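Local coordinates for protein chitinase A (Cycas revoluta, PDB 4MNK) that probably hydrolyses chitin as a class V plant chitinase of glycoside hydrolase family 18, and binds N-acetylglucosamine oligosaccharides, at residues A[36-41]-A[84-89]; A[42-47]-A[96-101]. All coordinates share one frame; numbering follows the deposited sequence.

Interaction 1: residues A[36-41]-A[84-89]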
loop_
_atom_site.group_PDB
_atom_site.type_symbol
_atom_site.label_atom_id
_atom_site.label_comp_id
_atom_site.label_asym_id
_atom_site.label_seq_id
_atom_site.Cartn_x
_atom_site.Cartn_y
_atom_site.Cartn_z
ATOM N N ALA A 36 13.263 -1.955 -0.201
ATOM C CA ALA A 36 14.563 -2.226 0.395
ATOM C C ALA A 36 14.379 -3.348 1.418
ATOM O O ALA A 36 13.290 -3.507 1.987
ATOM C CB ALA A 36 15.109 -0.983 1.057
ATOM N N GLU A 37 15.440 -4.117 1.645
ATOM C CA GLU A 37 15.398 -5.250 2.568
ATOM C C GLU A 37 16.058 -4.910 3.904
ATOM O O GLU A 37 16.934 -4.044 3.973
ATOM C CB GLU A 37 16.050 -6.486 1.936
ATOM C CG GLU A 37 17.543 -6.359 1.711
ATOM C CD GLU A 37 18.127 -7.540 0.959
ATOM O OE1 GLU A 37 19.272 -7.928 1.261
ATOM O OE2 GLU A 37 17.438 -8.083 0.068
ATOM N N LEU A 38 15.622 -5.594 4.961
ATOM C CA LEU A 38 16.131 -5.352 6.312
ATOM C C LEU A 38 17.557 -5.851 6.505
ATOM O O LEU A 38 18.314 -5.273 7.283
ATOM C CB LEU A 38 15.198 -5.967 7.359
ATOM C CG LEU A 38 13.966 -5.134 7.738
ATOM C CD1 LEU A 38 12.909 -5.127 6.637
ATOM C CD2 LEU A 38 13.361 -5.626 9.042
ATOM N N ASN A 39 17.915 -6.917 5.789
ATOM C CA ASN A 39 19.275 -7.467 5.815
ATOM C C ASN A 39 19.724 -7.887 7.222
ATOM O O ASN A 39 20.754 -7.430 7.730
ATOM C CB ASN A 39 20.265 -6.480 5.165
ATOM C CG ASN A 39 21.664 -7.059 4.992
ATOM O OD1 ASN A 39 21.846 -8.273 4.879
ATOM N ND2 ASN A 39 22.660 -6.182 4.968
ATOM N N ALA A 40 18.927 -8.749 7.852
ATOM C CA ALA A 40 19.326 -9.419 9.089
ATOM C C ALA A 40 20.575 -10.265 8.817
ATOM O O ALA A 40 20.728 -10.779 7.707
ATOM C CB ALA A 40 18.192 -10.295 9.597
ATOM N N PRO A 41 21.468 -10.424 9.819
ATOM C CA PRO A 41 21.400 -9.943 11.203
ATOM C C PRO A 41 22.027 -8.568 11.469
ATOM O O PRO A 41 21.853 -8.026 12.562
ATOM C CB PRO A 41 22.175 -11.020 11.966
ATOM C CG PRO A 41 23.220 -11.457 11.001
ATOM C CD PRO A 41 22.623 -11.322 9.621
ATOM N N ASP A 84 9.141 -11.384 10.593
ATOM C CA ASP A 84 10.109 -12.032 11.486
ATOM C C ASP A 84 11.330 -11.149 11.713
ATOM O O ASP A 84 11.810 -11.019 12.842
ATOM C CB ASP A 84 10.573 -13.378 10.914
ATOM C CG ASP A 84 9.461 -14.415 10.839
ATOM O OD1 ASP A 84 8.386 -14.220 11.443
ATOM O OD2 ASP A 84 9.677 -15.437 10.157
ATOM N N ASN A 85 11.826 -10.546 10.634
ATOM C CA ASN A 85 12.988 -9.673 10.703
ATOM C C ASN A 85 12.737 -8.402 11.510
ATOM O O ASN A 85 13.581 -8.016 12.314
ATOM C CB ASN A 85 13.518 -9.358 9.302
ATOM C CG ASN A 85 14.306 -10.507 8.706
ATOM O OD1 ASN A 85 14.721 -11.423 9.416
ATOM N ND2 ASN A 85 14.518 -10.464 7.397
ATOM N N PHE A 86 11.583 -7.764 11.311
ATOM C CA PHE A 86 11.208 -6.608 12.130
ATOM C C PHE A 86 11.111 -6.978 13.609
ATOM O O PHE A 86 11.569 -6.230 14.473
ATOM C CB PHE A 86 9.885 -5.991 11.670
ATOM C CG PHE A 86 10.037 -4.878 10.665
ATOM C CD1 PHE A 86 9.533 -5.022 9.378
ATOM C CD2 PHE A 86 10.659 -3.678 11.010
ATOM C CE1 PHE A 86 9.652 -3.994 8.447
ATOM C CE2 PHE A 86 10.788 -2.650 10.084
ATOM C CZ PHE A 86 10.281 -2.809 8.800
ATOM N N ALA A 87 10.522 -8.137 13.899
ATOM C CA ALA A 87 10.366 -8.589 15.281
ATOM C C ALA A 87 11.723 -8.820 15.951
ATOM O O ALA A 87 11.917 -8.447 17.110
ATOM C CB ALA A 87 9.503 -9.840 15.344
ATOM N N LYS A 88 12.664 -9.413 15.218
ATOM C CA LYS A 88 14.026 -9.609 15.726
ATOM C C LYS A 88 14.733 -8.271 15.926
ATOM O O LYS A 88 15.336 -8.023 16.974
ATOM C CB LYS A 88 14.844 -10.488 14.778
ATOM C CG LYS A 88 14.496 -11.967 14.838
ATOM C CD LYS A 88 15.429 -12.813 13.981
ATOM C CE LYS A 88 15.115 -12.680 12.498
ATOM N NZ LYS A 88 15.983 -13.552 11.659
ATOM N N LEU A 89 14.642 -7.416 14.910
ATOM C CA LEU A 89 15.241 -6.088 14.932
ATOM C C LEU A 89 14.789 -5.258 16.127
ATOM O O LEU A 89 15.612 -4.714 16.864
ATOM C CB LEU A 89 14.885 -5.344 13.641
ATOM C CG LEU A 89 15.111 -3.832 13.594
ATOM C CD1 LEU A 89 16.581 -3.479 13.717
ATOM C CD2 LEU A 89 14.524 -3.270 12.316
#

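Interaction 2: residues A[42-47]-A[96-101]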
loop_
_atom_site.group_PDB
_atom_site.type_symbol
_atom_site.label_atom_id
_atom_site.label_comp_id
_atom_site.label_asym_id
_atom_site.label_seq_id
_atom_site.Cartn_x
_atom_site.Cartn_y
_atom_site.Cartn_z
ATOM N N THR A 42 22.749 -8.008 10.498
ATOM C CA THR A 42 23.398 -6.708 10.702
ATOM C C THR A 42 22.388 -5.565 10.670
ATOM O O THR A 42 22.606 -4.520 11.289
ATOM C CB THR A 42 24.504 -6.412 9.662
ATOM O OG1 THR A 42 23.923 -6.272 8.357
ATOM C CG2 THR A 42 25.567 -7.509 9.648
ATOM N N PHE A 43 21.291 -5.773 9.942
ATOM C CA PHE A 43 20.269 -4.742 9.723
ATOM C C PHE A 43 20.843 -3.466 9.119
ATOM O O PHE A 43 20.386 -2.354 9.401
ATOM C CB PHE A 43 19.440 -4.485 10.991
ATOM C CG PHE A 43 18.609 -5.662 11.400
ATOM C CD1 PHE A 43 18.998 -6.475 12.460
ATOM C CD2 PHE A 43 17.451 -5.981 10.697
ATOM C CE1 PHE A 43 18.233 -7.579 12.825
ATOM C CE2 PHE A 43 16.681 -7.079 11.053
ATOM C CZ PHE A 43 17.072 -7.880 12.121
ATOM N N GLU A 44 21.862 -3.653 8.284
ATOM C CA GLU A 44 22.343 -2.606 7.402
ATOM C C GLU A 44 21.424 -2.635 6.187
ATOM O O GLU A 44 21.623 -3.408 5.244
ATOM C CB GLU A 44 23.810 -2.833 7.016
ATOM C CG GLU A 44 24.771 -2.996 8.201
ATOM C CD GLU A 44 24.981 -1.725 9.009
ATOM O OE1 GLU A 44 24.816 -0.617 8.456
ATOM O OE2 GLU A 44 25.329 -1.840 10.205
ATOM N N VAL A 45 20.387 -1.804 6.251
ATOM C CA VAL A 45 19.322 -1.772 5.251
ATOM C C VAL A 45 19.892 -1.469 3.865
ATOM O O VAL A 45 20.794 -0.645 3.723
ATOM C CB VAL A 45 18.224 -0.754 5.653
ATOM C CG1 VAL A 45 17.139 -0.640 4.590
ATOM C CG2 VAL A 45 17.607 -1.158 6.976
ATOM N N ARG A 46 19.369 -2.159 2.856
ATOM C CA ARG A 46 19.893 -2.072 1.494
ATOM C C ARG A 46 18.824 -2.484 0.484
ATOM O O ARG A 46 17.881 -3.191 0.829
ATOM C CB ARG A 46 21.109 -2.997 1.350
ATOM C CG ARG A 46 20.779 -4.470 1.550
ATOM C CD ARG A 46 21.999 -5.354 1.453
ATOM N NE ARG A 46 21.619 -6.762 1.417
ATOM C CZ ARG A 46 22.478 -7.777 1.424
ATOM N NH1 ARG A 46 22.024 -9.021 1.382
ATOM N NH2 ARG A 46 23.784 -7.551 1.470
ATOM N N VAL A 47 18.972 -2.066 -0.770
ATOM C CA VAL A 47 18.169 -2.691 -1.817
ATOM C C VAL A 47 18.781 -4.063 -2.100
ATOM O O VAL A 47 19.983 -4.255 -1.870
ATOM C CB VAL A 47 18.046 -1.841 -3.109
ATOM C CG1 VAL A 47 17.249 -0.580 -2.837
ATOM C CG2 VAL A 47 19.410 -1.510 -3.694
ATOM N N ARG A 96 18.511 -1.788 16.256
ATOM C CA ARG A 96 17.680 -0.629 15.912
ATOM C C ARG A 96 18.544 0.561 15.505
ATOM O O ARG A 96 18.218 1.271 14.555
ATOM C CB ARG A 96 16.750 -0.239 17.065
ATOM C CG ARG A 96 15.684 -1.282 17.403
ATOM C CD ARG A 96 14.533 -0.678 18.199
ATOM N NE ARG A 96 14.995 0.073 19.365
ATOM C CZ ARG A 96 15.123 -0.428 20.590
ATOM N NH1 ARG A 96 14.818 -1.697 20.844
ATOM N NH2 ARG A 96 15.557 0.350 21.573
ATOM N N GLN A 97 19.650 0.766 16.217
ATOM C CA GLN A 97 20.585 1.848 15.903
ATOM C C GLN A 97 21.186 1.673 14.504
ATOM O O GLN A 97 21.262 2.633 13.732
ATOM C CB GLN A 97 21.684 1.931 16.969
ATOM C CG GLN A 97 22.510 3.217 16.948
ATOM C CD GLN A 97 23.323 3.423 18.222
ATOM O OE1 GLN A 97 23.382 2.549 19.091
ATOM N NE2 GLN A 97 23.951 4.589 18.337
ATOM N N ARG A 98 21.596 0.448 14.179
ATOM C CA ARG A 98 22.163 0.143 12.865
ATOM C C ARG A 98 21.129 0.341 11.756
ATOM O O ARG A 98 21.450 0.885 10.698
ATOM C CB ARG A 98 22.741 -1.277 12.823
ATOM C CG ARG A 98 23.894 -1.509 13.802
ATOM C CD ARG A 98 24.658 -2.791 13.507
ATOM N NE ARG A 98 23.820 -3.987 13.602
ATOM C CZ ARG A 98 23.570 -4.656 14.725
ATOM N NH1 ARG A 98 24.083 -4.252 15.882
ATOM N NH2 ARG A 98 22.797 -5.733 14.693
ATOM N N PHE A 99 19.893 -0.086 12.014
ATOM C CA PHE A 99 18.785 0.077 11.073
ATOM C C PHE A 99 18.509 1.553 10.799
ATOM O O PHE A 99 18.363 1.959 9.649
ATOM C CB PHE A 99 17.522 -0.600 11.616
ATOM C CG PHE A 99 16.296 -0.400 10.756
ATOM C CD1 PHE A 99 15.905 -1.376 9.843
ATOM C CD2 PHE A 99 15.522 0.753 10.867
ATOM C CE1 PHE A 99 14.767 -1.205 9.051
ATOM C CE2 PHE A 99 14.386 0.934 10.075
ATOM C CZ PHE A 99 14.012 -0.048 9.167
ATOM N N VAL A 100 18.430 2.344 11.864
ATOM C CA VAL A 100 18.102 3.762 11.746
ATOM C C VAL A 100 19.169 4.503 10.932
ATOM O O VAL A 100 18.840 5.243 9.998
ATOM C CB VAL A 100 17.880 4.394 13.143
ATOM C CG1 VAL A 100 17.921 5.906 13.078
ATOM C CG2 VAL A 100 16.552 3.923 13.726
ATOM N N LYS A 101 20.437 4.270 11.266
ATOM C CA LYS A 101 21.558 4.910 10.578
ATOM C C LYS A 101 21.613 4.512 9.101
ATOM O O LYS A 101 21.763 5.371 8.225
ATOM C CB LYS A 101 22.879 4.570 11.273
ATOM C CG LYS A 101 24.108 5.227 10.659
ATOM C CD LYS A 101 25.376 4.808 11.392
ATOM C CE LYS A 101 26.609 5.480 10.810
ATOM N NZ LYS A 101 26.624 6.951 11.054
HETATM O O HOH W 1 24.204 1.168 10.314
#

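Interaction 1: residues A[36-41]-A[84-89]
Leu38 reaches from the loop 36-41 into the side of helix 80-90, where Asn85, Phe86 and Leu89 receive it. Its CB passes Asn85 CB at 4.3 Å, the two side chains sliding past each other in opposite directions. CG stands anti to its own carbonyl carbon (chi1 -82°), and from this branch point the two methyls take different jobs. CD2 sits over the middle of the Phe86 ring, 3.7 Å from its centroid and only 9° off the ring normal, a CH-pi contact made full-face. The same methyl, Leu38 CD2, is 3.6 Å from Phe86 N and also meets the CB of Asn85. More loosely, Leu38 CD2 touches Leu89 CD2 at 4.2 Å. Leu38 CD1 lies nearer the CE1-CZ side of the ring, 3.9 Å from Phe86 CE1. The loop follows strand 30-36 of the TIM barrel, on the side of the β-to-α loops, so this leucine ties such a loop to the first of two helices between strands 70-77 and 114-119. The Phe86 ring also stacks with Tyr119, which stands between the sugar-pocket residues Asp118 and Glu120 in the DxDxE signature of the family, and Leu134 of helix 125-149 packs on it too. Further along the loop the contact thins toward solvent. There Ala40 CB rests against the amide of Asn85, 3.7 Å from Asn85 OD1. That oxygen, Asn85 OD1, also takes a weak hydrogen bond of 3.3 Å from Lys88 NZ, one helical turn on.

Interaction 2: residues A[42-47]-A[96-101]
Arg98 lays its side chain across the backbone of Thr42 and gives its NE proton to Thr42 O, a bond of 2.7 Å that is nearly straight (166° at the hydrogen). The oxygen lies almost in the guanidinium plane. A bend at chi3 (-61°) sets NE on this carbonyl, while NH2 bonds to Pro41 O, so one guanidinium holds two successive carbonyls of the loop. Glu44 crosses the arginine chain at about a right angle, its OE2 3.5 Å from Arg98 CD. The charged groups stay beyond salt-bridge range, though their opposite charges probably still favour each other. The other carboxylate oxygen works through water: water 1 donates to both Glu44 OE1 and Arg98 O. An alanine in place of Arg98 would probably leave Thr42 O and Pro41 O without the two N-H donors that one side chain supplies and Glu44 without a nearby positive charge, letting this bend of the loop move more freely.

Deeper in, Phe99 and Phe43 carry the apolar half. Phe43 CB lies 4.4 Å from Phe99 CB. Beside this pair, Phe43 O accepts a CA-H...O contact from Phe99 CA at 3.4 Å. CG of Phe99 is anti to its backbone N (chi1 176°), and the ring beyond it meets Val45 CG2. That methyl, Val45 CG2, is only 3.3 Å from Phe99 CD1 and approaches the ring obliquely, which makes for tight packing. Val45 N bonds to Ser102 OG, one turn further along the helix. Helix 93-110 lies between this loop and helix 125-149, on which Arg96 and Val100 pack; Phe99 touches Leu134 of that helix, Ile75 of barrel strand 70-77 and Leu89 of helix 80-90.

The loop between strand 30-36 and helix 52-63 supplies the first segment of both interactions, 36-41 running straight into 42-47. Their partners, 84-89 and 96-101, follow in the same order on the consecutive helices 80-90 and 93-110, so the contacts interleave along the chain. Their centres lie 9 Å apart on one side of the barrel. Within the loop, a backbone bond between Glu37 and Arg46 and a probable hydrogen bond from Asn39 ND2 to Glu44 O join the halves; between the helices, Leu89 packs on Phe99. Interactions 1 and 2 therefore make one continuous patch, fastening a long loop to the helix pair flanking the barrel, with the Phe86 side chain about 11 Å from a bound N-acetylglucosamine.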